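Local atomic coordinates of voltage-sensor containing phosphatase (Ciona intestinalis, PDB entry 3V0H), a protein that probably removes phosphate from phosphoinositide lipids of the membrane under the control of a voltage sensor, as a PTEN-like phosphatase. Residues Y70-E75 with I122-K127. The protein carries 1 engineered substitution. Numbering follows the deposited sequence.
Sequences YNLCSE and IAIHSK. Engineered in segment 122-127: Ser-126 (natural residue Cys). With I3P (D-myo-inositol-1,4,5-triphosphate), chain C; I3P (D-myo-inositol-1,4,5-triphosphate), chain D.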
loop_
_atom_site.group_PDB
_atom_site.type_symbol
_atom_site.label_atom_id
_atom_site.label_comp_id
_atom_site.label_asym_id
_atom_site.label_seq_id
_atom_site.Cartn_x
_atom_site.Cartn_y
_atom_site.Cartn_z
ATOM N N TYR A 70 -11.881 7.998 9.428
ATOM C CA TYR A 70 -11.015 6.820 9.372
ATOM C C TYR A 70 -9.563 7.236 9.497
ATOM O O TYR A 70 -9.059 7.970 8.651
ATOM C CB TYR A 70 -11.249 6.031 8.072
ATOM C CG TYR A 70 -12.641 5.459 8.040
ATOM C CD1 TYR A 70 -13.708 6.215 7.569
ATOM C CD2 TYR A 70 -12.899 4.185 8.549
ATOM C CE1 TYR A 70 -15.004 5.710 7.580
ATOM C CE2 TYR A 70 -14.190 3.667 8.559
ATOM C CZ TYR A 70 -15.235 4.439 8.072
ATOM O OH TYR A 70 -16.516 3.942 8.066
ATOM N N ASN A 71 -8.925 6.799 10.579
ATOM C CA ASN A 71 -7.494 7.007 10.796
ATOM C C ASN A 71 -6.697 5.792 10.338
ATOM O O ASN A 71 -6.787 4.710 10.928
ATOM C CB ASN A 71 -7.207 7.329 12.267
ATOM C CG ASN A 71 -5.718 7.476 12.560
ATOM O OD1 ASN A 71 -4.898 7.581 11.646
ATOM N ND2 ASN A 71 -5.368 7.457 13.847
ATOM N N LEU A 72 -5.897 5.987 9.294
ATOM C CA LEU A 72 -5.159 4.889 8.676
ATOM C C LEU A 72 -3.713 4.737 9.158
ATOM O O LEU A 72 -2.987 3.841 8.704
ATOM C CB LEU A 72 -5.207 5.023 7.148
ATOM C CG LEU A 72 -6.460 4.515 6.421
ATOM C CD1 LEU A 72 -7.761 4.993 7.061
ATOM C CD2 LEU A 72 -6.411 4.950 4.959
ATOM N N CYS A 73 -3.285 5.598 10.073
ATOM C CA CYS A 73 -1.907 5.552 10.550
ATOM C C CYS A 73 -1.738 4.529 11.646
ATOM O O CYS A 73 -2.356 4.650 12.703
ATOM C CB CYS A 73 -1.481 6.918 11.083
ATOM S SG CYS A 73 -1.618 8.219 9.890
ATOM N N SER A 74 -0.898 3.527 11.410
ATOM C CA SER A 74 -0.524 2.605 12.486
ATOM C C SER A 74 0.318 3.328 13.534
ATOM O O SER A 74 0.283 2.974 14.713
ATOM C CB SER A 74 0.248 1.400 11.947
ATOM O OG SER A 74 1.523 1.796 11.456
ATOM N N GLU A 75 1.029 4.367 13.090
ATOM C CA GLU A 75 2.044 5.056 13.885
ATOM C C GLU A 75 1.516 5.999 14.970
ATOM O O GLU A 75 2.181 6.203 15.982
ATOM C CB GLU A 75 2.987 5.832 12.954
ATOM C CG GLU A 75 3.741 4.953 11.964
ATOM C CD GLU A 75 3.005 4.727 10.641
ATOM O OE1 GLU A 75 3.572 4.000 9.788
ATOM O OE2 GLU A 75 1.886 5.276 10.444
ATOM N N ILE A 122 -18.004 9.990 4.820
ATOM C CA ILE A 122 -16.809 9.381 5.393
ATOM C C ILE A 122 -15.604 10.245 5.065
ATOM O O ILE A 122 -15.479 10.766 3.950
ATOM C CB ILE A 122 -16.616 7.902 4.956
ATOM C CG1 ILE A 122 -16.549 7.762 3.430
ATOM C CG2 ILE A 122 -17.736 7.025 5.533
ATOM C CD1 ILE A 122 -16.131 6.385 2.960
ATOM N N ALA A 123 -14.737 10.432 6.059
ATOM C CA ALA A 123 -13.500 11.164 5.854
ATOM C C ALA A 123 -12.323 10.254 6.174
ATOM O O ALA A 123 -12.125 9.847 7.325
ATOM C CB ALA A 123 -13.465 12.409 6.703
ATOM N N ILE A 124 -11.557 9.936 5.141
ATOM C CA ILE A 124 -10.452 8.991 5.254
ATOM C C ILE A 124 -9.161 9.781 5.329
ATOM O O ILE A 124 -8.898 10.630 4.478
ATOM C CB ILE A 124 -10.451 8.008 4.061
ATOM C CG1 ILE A 124 -11.739 7.160 4.100
ATOM C CG2 ILE A 124 -9.200 7.118 4.069
ATOM C CD1 ILE A 124 -12.060 6.440 2.800
ATOM N N HIS A 125 -8.372 9.536 6.371
ATOM C CA HIS A 125 -7.109 10.247 6.496
ATOM C C HIS A 125 -5.947 9.352 6.878
ATOM O O HIS A 125 -6.118 8.252 7.377
ATOM C CB HIS A 125 -7.231 11.427 7.477
ATOM C CG HIS A 125 -7.058 11.049 8.916
ATOM N ND1 HIS A 125 -5.821 10.850 9.493
ATOM C CD2 HIS A 125 -7.965 10.865 9.900
ATOM C CE1 HIS A 125 -5.978 10.534 10.767
ATOM N NE2 HIS A 125 -7.268 10.548 11.042
ATOM N N SER A 126 -4.744 9.856 6.644
ATOM C CA SER A 126 -3.553 9.154 7.039
ATOM C C SER A 126 -2.579 10.231 7.495
ATOM O O SER A 126 -2.981 11.158 8.193
ATOM C CB SER A 126 -3.029 8.344 5.868
ATOM O OG SER A 126 -3.112 9.128 4.685
ATOM N N LYS A 127 -1.306 10.110 7.140
ATOM C CA LYS A 127 -0.361 11.178 7.451
ATOM C C LYS A 127 -0.495 12.274 6.406
ATOM O O LYS A 127 -0.738 13.428 6.746
ATOM C CB LYS A 127 1.069 10.653 7.502
ATOM C CG LYS A 127 2.105 11.703 7.876
ATOM C CD LYS A 127 3.494 11.137 7.741
ATOM C CE LYS A 127 4.539 12.217 7.956
ATOM N NZ LYS A 127 5.906 11.622 8.035
HETATM C C1 I3P C . 2.196 9.173 2.502
HETATM C C2 I3P C . 2.928 10.144 3.433
HETATM C C3 I3P C . 4.443 10.005 3.260
HETATM C C4 I3P C . 4.849 10.210 1.797
HETATM C C5 I3P C . 4.142 9.197 0.899
HETATM C C6 I3P C . 2.625 9.324 1.044
HETATM O O1 I3P C . 0.797 9.394 2.559
HETATM O O2 I3P C . 2.511 11.490 3.179
HETATM O O3 I3P C . 5.140 10.927 4.115
HETATM O O4 I3P C . 6.247 10.018 1.662
HETATM O O5 I3P C . 4.560 9.361 -0.459
HETATM O O6 I3P C . 1.960 8.311 0.296
HETATM P P1 I3P C . -0.140 8.462 3.479
HETATM O O11 I3P C . -1.532 8.793 2.982
HETATM O O12 I3P C . 0.268 7.042 3.191
HETATM O O13 I3P C . 0.153 8.955 4.869
HETATM P P4 I3P C . 7.254 11.288 1.555
HETATM O O41 I3P C . 8.572 10.568 1.673
HETATM O O42 I3P C . 6.865 12.176 2.714
HETATM O O43 I3P C . 6.946 11.898 0.216
HETATM P P5 I3P C . 4.611 8.097 -1.453
HETATM O O51 I3P C . 5.623 8.479 -2.497
HETATM O O52 I3P C . 4.984 6.913 -0.601
HETATM O O53 I3P C . 3.197 7.966 -1.973
HETATM C C1 I3P D . 5.571 14.960 14.575
HETATM C C2 I3P D . 5.984 13.634 15.212
HETATM C C3 I3P D . 5.854 12.496 14.203
HETATM C C4 I3P D . 6.635 12.738 12.907
HETATM C C5 I3P D . 6.554 14.161 12.334
HETATM C C6 I3P D . 6.421 15.302 13.351
HETATM O O1 I3P D . 5.685 16.015 15.531
HETATM O O2 I3P D . 7.325 13.714 15.716
HETATM O O3 I3P D . 6.309 11.281 14.815
HETATM O O4 I3P D . 6.131 11.844 11.914
HETATM O O5 I3P D . 7.742 14.405 11.579
HETATM O O6 I3P D . 5.841 16.432 12.691
HETATM P P1 I3P D . 4.642 16.207 16.748
HETATM O O11 I3P D . 4.502 17.706 16.865
HETATM O O12 I3P D . 3.376 15.505 16.311
HETATM O O13 I3P D . 5.340 15.557 17.920
HETATM P P4 I3P D . 6.894 10.484 11.511
HETATM O O41 I3P D . 8.307 10.916 11.195
HETATM O O42 I3P D . 6.115 9.989 10.316
HETATM O O43 I3P D . 6.773 9.602 12.731
HETATM P P5 I3P D . 7.724 14.637 9.983
HETATM O O51 I3P D . 9.047 15.310 9.707
HETATM O O52 I3P D . 6.519 15.512 9.731
HETATM O O53 I3P D . 7.611 13.244 9.416
#
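The torsions of Asn-71 and His-125 set the two groups against each other. CG of Asn-71 is anti to its backbone N (chi1 177°), while the imidazole of His-125 is held between its own N and carbonyl carbon (chi1 84°). This turns the amide along the imidazole, with OD1 of Asn-71 3.3 Å from CE1 of His-125. The amide and ring planes are 15° apart. Separately, CA of Asn-71 sits over one ring face, offset toward the rim and 3.9 Å from the centroid of the His-125 ring, as a CH-pi contact. OD1 of Asn-71 also closes an Asx turn by accepting from Cys-73 N, which lies above its carbonyl plane.

Strands 67-73 and 121-125 run parallel here. Tyr-70 N donates to Ala-123 O, His-125 N to Tyr-70 O (2.9 Å), and Leu-72 N to His-125 O. On the face carrying Tyr-70 and Ile-124, CE1 of Tyr-70 lies 3.7 Å from CG2 of Ile-122, which meets the ring edge. CD2 of Leu-72 packs 3.6 Å from CG2 of Ile-124. Helices 100-115 and 131-143 cover this side.

At the C-terminal ends of the strands, SG of Cys-73 lies 3.3 Å from C of Ser-126. ND1 of His-125 donates to Ser-126 O in the ring plane and on a lone pair (3.1 Å), and NE2 bonds to Tyr-78, so both ring nitrogens are engaged and the ring's rotation is fixed. Ser-126 is engineered and replaces the P-loop cysteine of this phosphatase family. Lys-127 N reaches O13 of the chain C inositol trisphosphate at 2.9 Å. Through its ND1 bond, His-125 probably helps set the backbone where the strand passes into the phosphate-binding loop.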